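Local structure of tRNA (guanine(26)-N(2))-dimethyltransferase (Pyrococcus horikoshii, 2DUL) at residues A11-P16 against V26-R31; R36-V41 against K303-L308; G62-L67 against L297-K302; R89-N94 against I114-D119. The protein probably dimethylates the N2 of guanine 26 in a number of tRNAs, taking both methyl groups from S-adenosyl-L-methionine. All coordinates share one frame; numbering follows the deposited sequence.

Contact 1. Residues A11-P16 against V26-R31; sequences AKILIP and VFYNPR
Tyr28 lies across Ile13 and Ile15, and so a loop without regular secondary structure gains a hydrophobic seat on the N-terminal beta-hairpin of the enzyme, in which strand 11-15 pairs antiparallel with strand 4-8. Every second residue of the strand, Ile13 and then Ile15, turns its side chain to the loop. The tyrosine can be followed outward from its backbone. CB already rests on Ile15 CG2 at 4.0 Å, and CG of Tyr28 meets the same methyl, Ile15 CG2, at 3.9 Å, approached obliquely. CD2 of the ring then meets the other branch, 3.9 Å from Ile15 CD1. Ile13 CD1 sits over one face of the ring, 4.1 Å from Tyr28 CE1. At the tip, OH is hydrogen-bonded to Glu8 of the partner strand, tying the loop to the hairpin by a polar link as well. CG of Tyr28 stands anti to its own N (chi1 177°), and this sends the ring out from the loop to the isoleucines. The backbone N of Pro30 lies 3.8 Å above a face of the Tyr28 ring, offset toward its rim. Replacing the tyrosine by alanine is likely to strip Ile13 and Ile15 of the ring they pack on and Glu8 of its hydroxyl partner. Where the strand runs out, Pro16 takes over from the isoleucines: its CD is 4.4 Å from Val26 CB, and its CG packs 3.3 Å from the carbonyl oxygen Val26 O.

Contact 2. Residues R36-V41 against K303-L308; sequences RDIVVV and KQALKL
Ala305 and Ile38 bury the most surface here, and they illustrate how a small residue faces one longer side chain that spans the distance between two helices. Their CA atoms are the nearest pair, 6.7 Å apart, while the axes of the two short segments pass 10.1 Å apart and cross at -67°. The methyl of Ala305 points to helix 33-46. Ile38 does not start out in the direction of its partner, but its chain bends round (chi2 -58°) and brings CD1 to the interface. That one methyl serves two neighbours a helical turn apart: Ala305 CB lies 4.4 Å from Ile38 CD1, and Leu308 CD2 lies at the same 4.4 Å from it. On the flank of Ala305 the aliphatic part of Asp37 adds a looser touch, its CB being 4.5 Å from Ala305 CB, whereas its carboxylate is engaged by Arg64 and the backbone of 300-301. Met290 and Tyr221 close in on Ile38, and Tyr221 on Leu308 too; all four touching residues are buried, and the atoms that meet are carbons. The contact packs helix 302-314 on helix 33-46, which carries Arg36, predicted to bind S-adenosyl-L-methionine, and flanks the Rossmann-like core of a class I methyltransferase.

Contact 3. Residues G62-L67 against L297-K302; sequences GIRFAL and LSLARK
Helix 60-68 and the loop 297-302 keep their backbones well apart, with Arg64 CA and Leu299 CA, the nearest pair, 10.3 Å from each other, so a long side chain must span the gap. Arg64 does so alone. Its chain leaves the helix extended and turns about the CG-CD bond (chi3 60°), which carries the guanidinium to the loop. There NH1 lies 4.0 Å from Ala300 CB, an oblique approach, and NH2 is 4.3 Å from Leu299 CD2, which comes to the edge of the group near its plane. These are mere packing contacts; the charge is answered by three acids, Asp37 of helix 33-46 at NH2, Glu68 of its own helix at NE and Glu8 of strand 4-8 at NH1. Asp37 is a shared partner: its OD1 also accepts from Ala300 N. Its OD2 accepts from Arg301 N, so one carboxylate joins arginine and loop just where Arg301 takes the N-cap position of helix 302-314. Within the loop, Arg301 NH2 donates to Ala300 O at 2.7 Å, with the acceptor in the guanidinium plane but the donor well above the carbonyl plane. Lys302 NZ reaches back to Leu297 O at 2.8 Å and also to Glu295 O, linking the start of one helix to the end of the preceding one. This buried arginine, ringed by carboxylates on a helix of the Rossmann-like domain, adjoins the predicted S-adenosyl-L-methionine site: it packs beside Arg36 and shares its helix with Arg61, both predicted to bind the cofactor.

Contact 4. Residues R89-N94 against I114-D119; sequences RNVMLN and IVINHD
Helix 81-94 lies over strand 113-118 with Val91 CA and Ile114 CA, the nearest backbone pair, 8.3 Å apart, a spacing bridged by branched aliphatic side chains. Ile114 and Ile116, alternate residues of the strand, point to the helix, and Val91 points back between them. Each methyl of the valine has a leading partner: CG1 meets Ile114 CD1 at 3.9 Å, and CG2 meets Ile116 CD1 at 3.6 Å, both pairs tip to tip. The branches also interlock, because Ile114 CG2 lies 4.0 Å from Val91 CG1 and within reach of CG2 as well, while Ile116 CD1 comes to 3.8 Å from Val91 CB. CG1 of Val91 lies anti to its N (chi1 166°), a setting that spreads the two methyls over the two isoleucines. This is the helix-on-sheet packing of the Rossmann-like methyltransferase fold: the helix follows strand 73-78, and strand 113-118 runs parallel beside that strand. Leu76 of strand 73-78 touches both Val91 and Ile114, and Ile63 of helix 60-68 packs on Val91 too. Trimming this valine to alanine is likely to open a gap between helix and strand, leaving the CD1 methyls of Ile114 and Ile116 without their nearest partners here. The asparagines of this segment face other neighbours. Asn90 OD1 accepts from Leu14 N and its ND2 donates to Thr58 O, and Asn94 ND2, shared with Lys12 O, donates to Asn90 O at 2.7 Å with an angle of 144° at the hydrogen.

In the fold
The four contacts show how chemistry follows place in a fold. Contacts 2 and 4 are buried and held by aliphatic carbons, one between two helices, the other between a helix and the sheet; they do not touch, their nearest atoms being about 11 Å apart. Contact 1 lies at the surface and mixes an aromatic ring with isoleucines, while in contact 3, partly buried, an arginine packs on the loop and its charge is met by acids outside the two segments. Contacts 2 and 3 share helix 302-314, entered at the end of 297-302, and both engage Asp37. Strand 11-15 of contact 1 touches both contact 3 and contact 4, and its loop reaches Arg36 of contact 2.

Contact 1. Residues A11-P16 against V26-R31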
loop_
_atom_site.group_PDB
_atom_site.type_symbol
_atom_site.label_atom_id
_atom_site.label_comp_id
_atom_site.label_asym_id
_atom_site.label_seq_id
_atom_site.Cartn_x
_atom_site.Cartn_y
_atom_site.Cartn_z
ATOM N N ALA A 11 15.565 15.975 -2.156
ATOM C CA ALA A 11 14.873 17.135 -1.604
ATOM C C ALA A 11 15.447 17.680 -0.301
ATOM O O ALA A 11 15.887 16.928 0.566
ATOM C CB ALA A 11 13.395 16.806 -1.406
ATOM N N LYS A 12 15.431 19.004 -0.181
ATOM C CA LYS A 12 15.900 19.696 1.015
ATOM C C LYS A 12 14.685 20.457 1.524
ATOM O O LYS A 12 14.103 21.264 0.796
ATOM C CB LYS A 12 17.026 20.673 0.669
ATOM C CG LYS A 12 18.253 20.010 0.072
ATOM C CD LYS A 12 19.378 21.011 -0.153
ATOM C CE LYS A 12 20.545 20.362 -0.878
ATOM N NZ LYS A 12 20.127 19.851 -2.217
ATOM N N ILE A 13 14.286 20.191 2.761
ATOM C CA ILE A 13 13.114 20.854 3.318
ATOM C C ILE A 13 13.305 21.357 4.738
ATOM O O ILE A 13 14.233 20.960 5.441
ATOM C CB ILE A 13 11.893 19.911 3.332
ATOM C CG1 ILE A 13 12.204 18.688 4.199
ATOM C CG2 ILE A 13 11.527 19.501 1.909
ATOM C CD1 ILE A 13 10.999 17.831 4.516
ATOM N N LEU A 14 12.401 22.236 5.151
ATOM C CA LEU A 14 12.427 22.795 6.487
ATOM C C LEU A 14 11.284 22.171 7.268
ATOM O O LEU A 14 10.170 22.038 6.755
ATOM C CB LEU A 14 12.250 24.313 6.428
ATOM C CG LEU A 14 13.334 25.078 5.667
ATOM C CD1 LEU A 14 12.975 26.553 5.609
ATOM C CD2 LEU A 14 14.680 24.873 6.350
ATOM N N ILE A 15 11.565 21.769 8.502
ATOM C CA ILE A 15 10.547 21.176 9.360
ATOM C C ILE A 15 10.567 21.913 10.693
ATOM O O ILE A 15 11.594 22.470 11.087
ATOM C CB ILE A 15 10.808 19.671 9.605
ATOM C CG1 ILE A 15 12.114 19.483 10.379
ATOM C CG2 ILE A 15 10.864 18.928 8.276
ATOM C CD1 ILE A 15 12.389 18.042 10.767
ATOM N N PRO A 16 9.430 21.935 11.404
ATOM C CA PRO A 16 9.383 22.628 12.695
ATOM C C PRO A 16 10.244 21.951 13.759
ATOM O O PRO A 16 10.692 20.808 13.522
ATOM C CB PRO A 16 7.895 22.606 13.037
ATOM C CG PRO A 16 7.436 21.318 12.427
ATOM C CD PRO A 16 8.127 21.331 11.080
ATOM N N VAL A 26 3.629 21.174 11.866
ATOM C CA VAL A 26 3.508 20.397 10.638
ATOM C C VAL A 26 4.255 19.078 10.815
ATOM O O VAL A 26 5.454 19.060 11.088
ATOM C CB VAL A 26 4.094 21.157 9.430
ATOM C CG1 VAL A 26 3.818 20.383 8.148
ATOM C CG2 VAL A 26 3.493 22.555 9.352
ATOM N N PHE A 27 3.529 17.980 10.650
ATOM C CA PHE A 27 4.071 16.636 10.814
ATOM C C PHE A 27 5.091 16.180 9.774
ATOM O O PHE A 27 4.912 16.382 8.570
ATOM C CB PHE A 27 2.913 15.627 10.839
ATOM C CG PHE A 27 3.335 14.210 11.130
ATOM C CD1 PHE A 27 3.674 13.820 12.425
ATOM C CD2 PHE A 27 3.382 13.260 10.112
ATOM C CE1 PHE A 27 4.050 12.501 12.701
ATOM C CE2 PHE A 27 3.757 11.941 10.376
ATOM C CZ PHE A 27 4.091 11.560 11.672
ATOM N N TYR A 28 6.163 15.564 10.262
ATOM C CA TYR A 28 7.205 14.995 9.416
ATOM C C TYR A 28 7.772 13.774 10.126
ATOM O O TYR A 28 8.204 13.858 11.278
ATOM C CB TYR A 28 8.351 15.973 9.144
ATOM C CG TYR A 28 9.455 15.323 8.332
ATOM C CD1 TYR A 28 9.224 14.904 7.020
ATOM C CD2 TYR A 28 10.703 15.048 8.900
ATOM C CE1 TYR A 28 10.200 14.222 6.296
ATOM C CE2 TYR A 28 11.689 14.364 8.186
ATOM C CZ TYR A 28 11.429 13.951 6.886
ATOM O OH TYR A 28 12.379 13.242 6.184
ATOM N N ASN A 29 7.770 12.640 9.438
ATOM C CA ASN A 29 8.291 11.409 10.010
ATOM C C ASN A 29 9.370 10.850 9.093
ATOM O O ASN A 29 9.073 10.337 8.013
ATOM C CB ASN A 29 7.166 10.388 10.170
ATOM C CG ASN A 29 7.624 9.114 10.850
ATOM O OD1 ASN A 29 8.820 8.877 11.013
ATOM N ND2 ASN A 29 6.667 8.282 11.247
ATOM N N PRO A 30 10.643 10.948 9.510
ATOM C CA PRO A 30 11.751 10.438 8.695
ATOM C C PRO A 30 11.638 8.938 8.439
ATOM O O PRO A 30 12.148 8.426 7.441
ATOM C CB PRO A 30 12.987 10.808 9.517
ATOM C CG PRO A 30 12.473 10.805 10.926
ATOM C CD PRO A 30 11.136 11.491 10.789
ATOM N N ARG A 31 10.959 8.236 9.340
ATOM C CA ARG A 31 10.786 6.798 9.186
ATOM C C ARG A 31 9.954 6.502 7.934
ATOM O O ARG A 31 9.984 5.387 7.413
ATOM C CB ARG A 31 10.103 6.205 10.427
ATOM C CG ARG A 31 10.930 6.332 11.714
ATOM C CD ARG A 31 10.172 5.785 12.920
ATOM N NE ARG A 31 9.965 4.339 12.844
ATOM C CZ ARG A 31 10.893 3.431 13.129
ATOM N NH1 ARG A 31 12.103 3.813 13.514
ATOM N NH2 ARG A 31 10.613 2.137 13.036
#

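Contact 2. Residues R36-V41 against K303-L308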
loop_
_atom_site.group_PDB
_atom_site.type_symbol
_atom_site.label_atom_id
_atom_site.label_comp_id
_atom_site.label_asym_id
_atom_site.label_seq_id
_atom_site.Cartn_x
_atom_site.Cartn_y
_atom_site.Cartn_z
ATOM N N ARG A 36 8.224 6.662 0.952
ATOM C CA ARG A 36 8.332 7.570 -0.182
ATOM C C ARG A 36 9.327 7.058 -1.232
ATOM O O ARG A 36 9.129 7.264 -2.434
ATOM C CB ARG A 36 8.699 8.978 0.303
ATOM C CG ARG A 36 7.553 9.666 1.057
ATOM C CD ARG A 36 7.913 11.083 1.478
ATOM N NE ARG A 36 8.735 11.130 2.688
ATOM C CZ ARG A 36 8.256 11.120 3.930
ATOM N NH1 ARG A 36 6.948 11.059 4.148
ATOM N NH2 ARG A 36 9.089 11.188 4.961
ATOM N N ASP A 37 10.386 6.378 -0.792
ATOM C CA ASP A 37 11.347 5.819 -1.740
ATOM C C ASP A 37 10.610 4.839 -2.654
ATOM O O ASP A 37 10.781 4.860 -3.875
ATOM C CB ASP A 37 12.461 5.035 -1.032
ATOM C CG ASP A 37 13.590 5.918 -0.521
ATOM O OD1 ASP A 37 13.801 7.026 -1.061
ATOM O OD2 ASP A 37 14.288 5.476 0.417
ATOM N N ILE A 38 9.805 3.970 -2.043
ATOM C CA ILE A 38 9.057 2.955 -2.781
ATOM C C ILE A 38 8.186 3.572 -3.865
ATOM O O ILE A 38 8.215 3.134 -5.018
ATOM C CB ILE A 38 8.163 2.103 -1.828
ATOM C CG1 ILE A 38 9.023 1.467 -0.733
ATOM C CG2 ILE A 38 7.436 1.013 -2.610
ATOM C CD1 ILE A 38 10.135 0.585 -1.255
ATOM N N VAL A 39 7.413 4.591 -3.506
ATOM C CA VAL A 39 6.550 5.226 -4.492
ATOM C C VAL A 39 7.386 5.908 -5.582
ATOM O O VAL A 39 7.026 5.870 -6.764
ATOM C CB VAL A 39 5.550 6.229 -3.823
ATOM C CG1 VAL A 39 6.291 7.299 -3.050
ATOM C CG2 VAL A 39 4.652 6.846 -4.884
ATOM N N VAL A 40 8.508 6.510 -5.197
ATOM C CA VAL A 40 9.388 7.159 -6.170
ATOM C C VAL A 40 9.868 6.117 -7.178
ATOM O O VAL A 40 9.894 6.367 -8.387
ATOM C CB VAL A 40 10.616 7.811 -5.474
ATOM C CG1 VAL A 40 11.731 8.081 -6.487
ATOM C CG2 VAL A 40 10.196 9.118 -4.821
ATOM N N VAL A 41 10.236 4.940 -6.678
ATOM C CA VAL A 41 10.700 3.867 -7.548
ATOM C C VAL A 41 9.592 3.457 -8.510
ATOM O O VAL A 41 9.808 3.352 -9.719
ATOM C CB VAL A 41 11.138 2.634 -6.730
ATOM C CG1 VAL A 41 11.414 1.455 -7.666
ATOM C CG2 VAL A 41 12.387 2.967 -5.925
ATOM N N LYS A 303 19.297 1.091 1.106
ATOM C CA LYS A 303 19.532 -0.225 1.694
ATOM C C LYS A 303 18.235 -0.887 2.154
ATOM O O LYS A 303 18.009 -2.068 1.894
ATOM C CB LYS A 303 20.501 -0.115 2.877
ATOM C CG LYS A 303 20.030 0.812 3.985
ATOM C CD LYS A 303 19.898 2.252 3.499
ATOM C CE LYS A 303 19.285 3.123 4.566
ATOM N NZ LYS A 303 17.972 2.580 4.977
ATOM N N GLN A 304 17.384 -0.129 2.836
ATOM C CA GLN A 304 16.119 -0.668 3.319
ATOM C C GLN A 304 15.136 -0.899 2.173
ATOM O O GLN A 304 14.351 -1.846 2.202
ATOM C CB GLN A 304 15.500 0.271 4.352
ATOM C CG GLN A 304 16.285 0.356 5.647
ATOM C CD GLN A 304 15.610 1.234 6.679
ATOM O OE1 GLN A 304 15.454 2.439 6.481
ATOM N NE2 GLN A 304 15.195 0.631 7.786
ATOM N N ALA A 305 15.188 -0.032 1.167
ATOM C CA ALA A 305 14.305 -0.153 0.014
ATOM C C ALA A 305 14.581 -1.444 -0.750
ATOM O O ALA A 305 13.663 -2.205 -1.052
ATOM C CB ALA A 305 14.482 1.046 -0.907
ATOM N N LEU A 306 15.852 -1.681 -1.067
ATOM C CA LEU A 306 16.244 -2.879 -1.796
ATOM C C LEU A 306 15.915 -4.144 -1.017
ATOM O O LEU A 306 15.473 -5.134 -1.594
ATOM C CB LEU A 306 17.743 -2.848 -2.109
ATOM C CG LEU A 306 18.226 -1.814 -3.126
ATOM C CD1 LEU A 306 19.743 -1.883 -3.240
ATOM C CD2 LEU A 306 17.572 -2.078 -4.477
ATOM N N LYS A 307 16.128 -4.107 0.295
ATOM C CA LYS A 307 15.852 -5.262 1.140
ATOM C C LYS A 307 14.371 -5.635 1.103
ATOM O O LYS A 307 14.023 -6.811 1.001
ATOM C CB LYS A 307 16.271 -4.981 2.586
ATOM C CG LYS A 307 16.140 -6.189 3.507
ATOM C CD LYS A 307 16.741 -5.927 4.883
ATOM C CE LYS A 307 15.945 -4.888 5.661
ATOM N NZ LYS A 307 14.598 -5.391 6.067
ATOM N N LEU A 308 13.501 -4.632 1.181
ATOM C CA LEU A 308 12.064 -4.880 1.157
ATOM C C LEU A 308 11.602 -5.339 -0.220
ATOM O O LEU A 308 10.872 -6.323 -0.343
ATOM C CB LEU A 308 11.298 -3.616 1.561
ATOM C CG LEU A 308 9.770 -3.713 1.510
ATOM C CD1 LEU A 308 9.292 -4.821 2.433
ATOM C CD2 LEU A 308 9.158 -2.376 1.914
#

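Contact 3. Residues G62-L67 against L297-K302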
loop_
_atom_site.group_PDB
_atom_site.type_symbol
_atom_site.label_atom_id
_atom_site.label_comp_id
_atom_site.label_asym_id
_atom_site.label_seq_id
_atom_site.Cartn_x
_atom_site.Cartn_y
_atom_site.Cartn_z
ATOM N N GLY A 62 5.298 15.279 -2.471
ATOM C CA GLY A 62 5.151 15.929 -3.762
ATOM C C GLY A 62 6.458 16.509 -4.286
ATOM O O GLY A 62 6.735 16.455 -5.484
ATOM N N ILE A 63 7.266 17.074 -3.395
ATOM C CA ILE A 63 8.545 17.641 -3.809
ATOM C C ILE A 63 9.441 16.539 -4.371
ATOM O O ILE A 63 10.102 16.730 -5.395
ATOM C CB ILE A 63 9.244 18.356 -2.629
ATOM C CG1 ILE A 63 8.493 19.651 -2.306
ATOM C CG2 ILE A 63 10.700 18.664 -2.983
ATOM C CD1 ILE A 63 8.862 20.266 -0.972
ATOM N N ARG A 64 9.461 15.379 -3.721
ATOM C CA ARG A 64 10.284 14.283 -4.224
ATOM C C ARG A 64 9.716 13.755 -5.543
ATOM O O ARG A 64 10.467 13.354 -6.430
ATOM C CB ARG A 64 10.394 13.165 -3.186
ATOM C CG ARG A 64 11.198 13.579 -1.959
ATOM C CD ARG A 64 11.598 12.373 -1.136
ATOM N NE ARG A 64 12.422 11.446 -1.906
ATOM C CZ ARG A 64 12.687 10.198 -1.533
ATOM N NH1 ARG A 64 12.194 9.724 -0.394
ATOM N NH2 ARG A 64 13.430 9.416 -2.305
ATOM N N PHE A 65 8.394 13.758 -5.682
ATOM C CA PHE A 65 7.780 13.310 -6.935
ATOM C C PHE A 65 8.311 14.199 -8.061
ATOM O O PHE A 65 8.725 13.716 -9.115
ATOM C CB PHE A 65 6.257 13.460 -6.882
ATOM C CG PHE A 65 5.559 12.420 -6.046
ATOM C CD1 PHE A 65 4.197 12.546 -5.770
ATOM C CD2 PHE A 65 6.245 11.316 -5.543
ATOM C CE1 PHE A 65 3.529 11.589 -5.006
ATOM C CE2 PHE A 65 5.585 10.355 -4.779
ATOM C CZ PHE A 65 4.225 10.493 -4.511
ATOM N N ALA A 66 8.291 15.506 -7.821
ATOM C CA ALA A 66 8.750 16.480 -8.803
ATOM C C ALA A 66 10.249 16.374 -9.098
ATOM O O ALA A 66 10.668 16.449 -10.257
ATOM C CB ALA A 66 8.408 17.896 -8.329
ATOM N N LEU A 67 11.053 16.183 -8.056
ATOM C CA LEU A 67 12.503 16.090 -8.232
ATOM C C LEU A 67 13.044 14.738 -8.682
ATOM O O LEU A 67 14.104 14.676 -9.310
ATOM C CB LEU A 67 13.227 16.461 -6.929
ATOM C CG LEU A 67 13.140 17.885 -6.384
ATOM C CD1 LEU A 67 13.697 17.917 -4.958
ATOM C CD2 LEU A 67 13.909 18.839 -7.290
ATOM N N LEU A 297 18.966 3.860 -8.719
ATOM C CA LEU A 297 18.534 5.169 -8.241
ATOM C C LEU A 297 19.141 5.501 -6.889
ATOM O O LEU A 297 19.388 4.617 -6.069
ATOM C CB LEU A 297 17.008 5.229 -8.106
ATOM C CG LEU A 297 16.135 5.407 -9.347
ATOM C CD1 LEU A 297 14.666 5.351 -8.938
ATOM C CD2 LEU A 297 16.451 6.737 -10.013
ATOM N N SER A 298 19.387 6.785 -6.663
ATOM C CA SER A 298 19.913 7.230 -5.384
ATOM C C SER A 298 18.649 7.492 -4.572
ATOM O O SER A 298 17.816 8.310 -4.960
ATOM C CB SER A 298 20.726 8.518 -5.552
ATOM O OG SER A 298 19.942 9.550 -6.125
ATOM N N LEU A 299 18.493 6.779 -3.465
ATOM C CA LEU A 299 17.307 6.932 -2.631
ATOM C C LEU A 299 17.667 7.414 -1.237
ATOM O O LEU A 299 18.842 7.504 -0.892
ATOM C CB LEU A 299 16.564 5.597 -2.541
ATOM C CG LEU A 299 16.040 5.030 -3.864
ATOM C CD1 LEU A 299 15.488 3.630 -3.638
ATOM C CD2 LEU A 299 14.967 5.950 -4.427
ATOM N N ALA A 300 16.649 7.727 -0.440
ATOM C CA ALA A 300 16.860 8.205 0.922
ATOM C C ALA A 300 17.279 7.069 1.852
ATOM O O ALA A 300 18.116 7.253 2.734
ATOM C CB ALA A 300 15.588 8.859 1.444
ATOM N N ARG A 301 16.682 5.899 1.649
ATOM C CA ARG A 301 16.972 4.715 2.456
ATOM C C ARG A 301 17.136 3.542 1.495
ATOM O O ARG A 301 16.441 2.532 1.604
ATOM C CB ARG A 301 15.809 4.436 3.410
ATOM C CG ARG A 301 15.382 5.629 4.253
ATOM C CD ARG A 301 16.380 5.932 5.363
ATOM N NE ARG A 301 15.962 7.083 6.159
ATOM C CZ ARG A 301 16.096 8.347 5.773
ATOM N NH1 ARG A 301 15.679 9.328 6.561
ATOM N NH2 ARG A 301 16.662 8.633 4.606
ATOM N N LYS A 302 18.066 3.689 0.555
ATOM C CA LYS A 302 18.314 2.675 -0.463
ATOM C C LYS A 302 18.481 1.251 0.072
ATOM O O LYS A 302 17.876 0.312 -0.451
ATOM C CB LYS A 302 19.538 3.069 -1.297
ATOM C CG LYS A 302 19.691 2.258 -2.575
ATOM C CD LYS A 302 20.689 2.893 -3.530
ATOM C CE LYS A 302 20.754 2.129 -4.845
ATOM N NZ LYS A 302 21.596 2.828 -5.858
#

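Contact 4. Residues R89-N94 against I114-D119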
loop_
_atom_site.group_PDB
_atom_site.type_symbol
_atom_site.label_atom_id
_atom_site.label_comp_id
_atom_site.label_asym_id
_atom_site.label_seq_id
_atom_site.Cartn_x
_atom_site.Cartn_y
_atom_site.Cartn_z
ATOM N N ARG A 89 7.215 27.389 1.120
ATOM C CA ARG A 89 8.621 27.639 1.417
ATOM C C ARG A 89 9.509 26.495 0.932
ATOM O O ARG A 89 10.536 26.720 0.286
ATOM C CB ARG A 89 8.820 27.824 2.922
ATOM C CG ARG A 89 7.980 28.935 3.523
ATOM C CD ARG A 89 8.393 29.211 4.961
ATOM N NE ARG A 89 9.812 29.543 5.053
ATOM C CZ ARG A 89 10.406 29.985 6.157
ATOM N NH1 ARG A 89 11.705 30.262 6.145
ATOM N NH2 ARG A 89 9.703 30.155 7.270
ATOM N N ASN A 90 9.114 25.265 1.239
ATOM C CA ASN A 90 9.914 24.122 0.833
ATOM C C ASN A 90 9.982 23.943 -0.670
ATOM O O ASN A 90 11.010 23.524 -1.197
ATOM C CB ASN A 90 9.409 22.845 1.511
ATOM C CG ASN A 90 9.713 22.828 2.997
ATOM O OD1 ASN A 90 10.708 23.407 3.436
ATOM N ND2 ASN A 90 8.870 22.156 3.776
ATOM N N VAL A 91 8.899 24.261 -1.367
ATOM C CA VAL A 91 8.909 24.130 -2.817
ATOM C C VAL A 91 9.922 25.114 -3.401
ATOM O O VAL A 91 10.714 24.760 -4.274
ATOM C CB VAL A 91 7.509 24.394 -3.419
ATOM C CG1 VAL A 91 7.607 24.592 -4.930
ATOM C CG2 VAL A 91 6.597 23.216 -3.117
ATOM N N MET A 92 9.917 26.344 -2.899
ATOM C CA MET A 92 10.844 27.351 -3.395
ATOM C C MET A 92 12.280 27.093 -2.955
ATOM O O MET A 92 13.217 27.715 -3.455
ATOM C CB MET A 92 10.389 28.745 -2.964
ATOM C CG MET A 92 9.096 29.163 -3.644
ATOM S SD MET A 92 9.053 28.589 -5.374
ATOM C CE MET A 92 10.232 29.725 -6.151
ATOM N N LEU A 93 12.447 26.165 -2.022
ATOM C CA LEU A 93 13.775 25.814 -1.541
ATOM C C LEU A 93 14.387 24.803 -2.503
ATOM O O LEU A 93 15.599 24.600 -2.515
ATOM C CB LEU A 93 13.683 25.207 -0.138
ATOM C CG LEU A 93 14.995 24.868 0.574
ATOM C CD1 LEU A 93 15.851 26.124 0.684
ATOM C CD2 LEU A 93 14.698 24.294 1.954
ATOM N N ASN A 94 13.542 24.189 -3.324
ATOM C CA ASN A 94 13.993 23.175 -4.270
ATOM C C ASN A 94 13.793 23.540 -5.738
ATOM O O ASN A 94 14.287 22.846 -6.627
ATOM C CB ASN A 94 13.271 21.859 -3.973
ATOM C CG ASN A 94 13.637 21.293 -2.620
ATOM O OD1 ASN A 94 14.660 20.631 -2.473
ATOM N ND2 ASN A 94 12.813 21.571 -1.615
ATOM N N ILE A 114 4.134 22.898 -10.538
ATOM C CA ILE A 114 3.850 22.572 -9.148
ATOM C C ILE A 114 2.672 23.415 -8.681
ATOM O O ILE A 114 2.672 24.638 -8.824
ATOM C CB ILE A 114 5.082 22.857 -8.267
ATOM C CG1 ILE A 114 6.262 22.022 -8.765
ATOM C CG2 ILE A 114 4.779 22.538 -6.804
ATOM C CD1 ILE A 114 7.588 22.395 -8.148
ATOM N N VAL A 115 1.661 22.748 -8.139
ATOM C CA VAL A 115 0.465 23.422 -7.661
ATOM C C VAL A 115 0.300 23.139 -6.174
ATOM O O VAL A 115 0.093 21.995 -5.768
ATOM C CB VAL A 115 -0.784 22.919 -8.408
ATOM C CG1 VAL A 115 -2.006 23.715 -7.976
ATOM C CG2 VAL A 115 -0.563 23.035 -9.913
ATOM N N ILE A 116 0.411 24.184 -5.365
ATOM C CA ILE A 116 0.275 24.051 -3.923
ATOM C C ILE A 116 -1.126 24.524 -3.554
ATOM O O ILE A 116 -1.516 25.653 -3.857
ATOM C CB ILE A 116 1.334 24.897 -3.196
ATOM C CG1 ILE A 116 2.706 24.670 -3.849
ATOM C CG2 ILE A 116 1.387 24.504 -1.723
ATOM C CD1 ILE A 116 3.838 25.467 -3.211
ATOM N N ASN A 117 -1.872 23.657 -2.884
ATOM C CA ASN A 117 -3.250 23.951 -2.528
ATOM C C ASN A 117 -3.523 23.911 -1.025
ATOM O O ASN A 117 -3.011 23.050 -0.308
ATOM C CB ASN A 117 -4.156 22.938 -3.242
ATOM C CG ASN A 117 -5.573 23.440 -3.434
ATOM O OD1 ASN A 117 -5.819 24.367 -4.212
ATOM N ND2 ASN A 117 -6.517 22.827 -2.731
ATOM N N HIS A 118 -4.336 24.851 -0.559
ATOM C CA HIS A 118 -4.719 24.910 0.847
ATOM C C HIS A 118 -6.205 24.567 0.888
ATOM O O HIS A 118 -7.041 25.411 0.564
ATOM C CB HIS A 118 -4.521 26.319 1.408
ATOM C CG HIS A 118 -5.043 26.487 2.801
ATOM N ND1 HIS A 118 -5.490 27.695 3.291
ATOM C CD2 HIS A 118 -5.172 25.600 3.817
ATOM C CE1 HIS A 118 -5.873 27.546 4.547
ATOM N NE2 HIS A 118 -5.691 26.283 4.890
ATOM N N ASP A 119 -6.541 23.342 1.280
ATOM C CA ASP A 119 -7.945 22.950 1.315
ATOM C C ASP A 119 -8.126 21.504 1.756
ATOM O O ASP A 119 -7.159 20.750 1.869
ATOM C CB ASP A 119 -8.542 23.140 -0.085
ATOM C CG ASP A 119 -10.056 23.075 -0.103
ATOM O OD1 ASP A 119 -10.699 23.537 0.867
ATOM O OD2 ASP A 119 -10.604 22.574 -1.106
#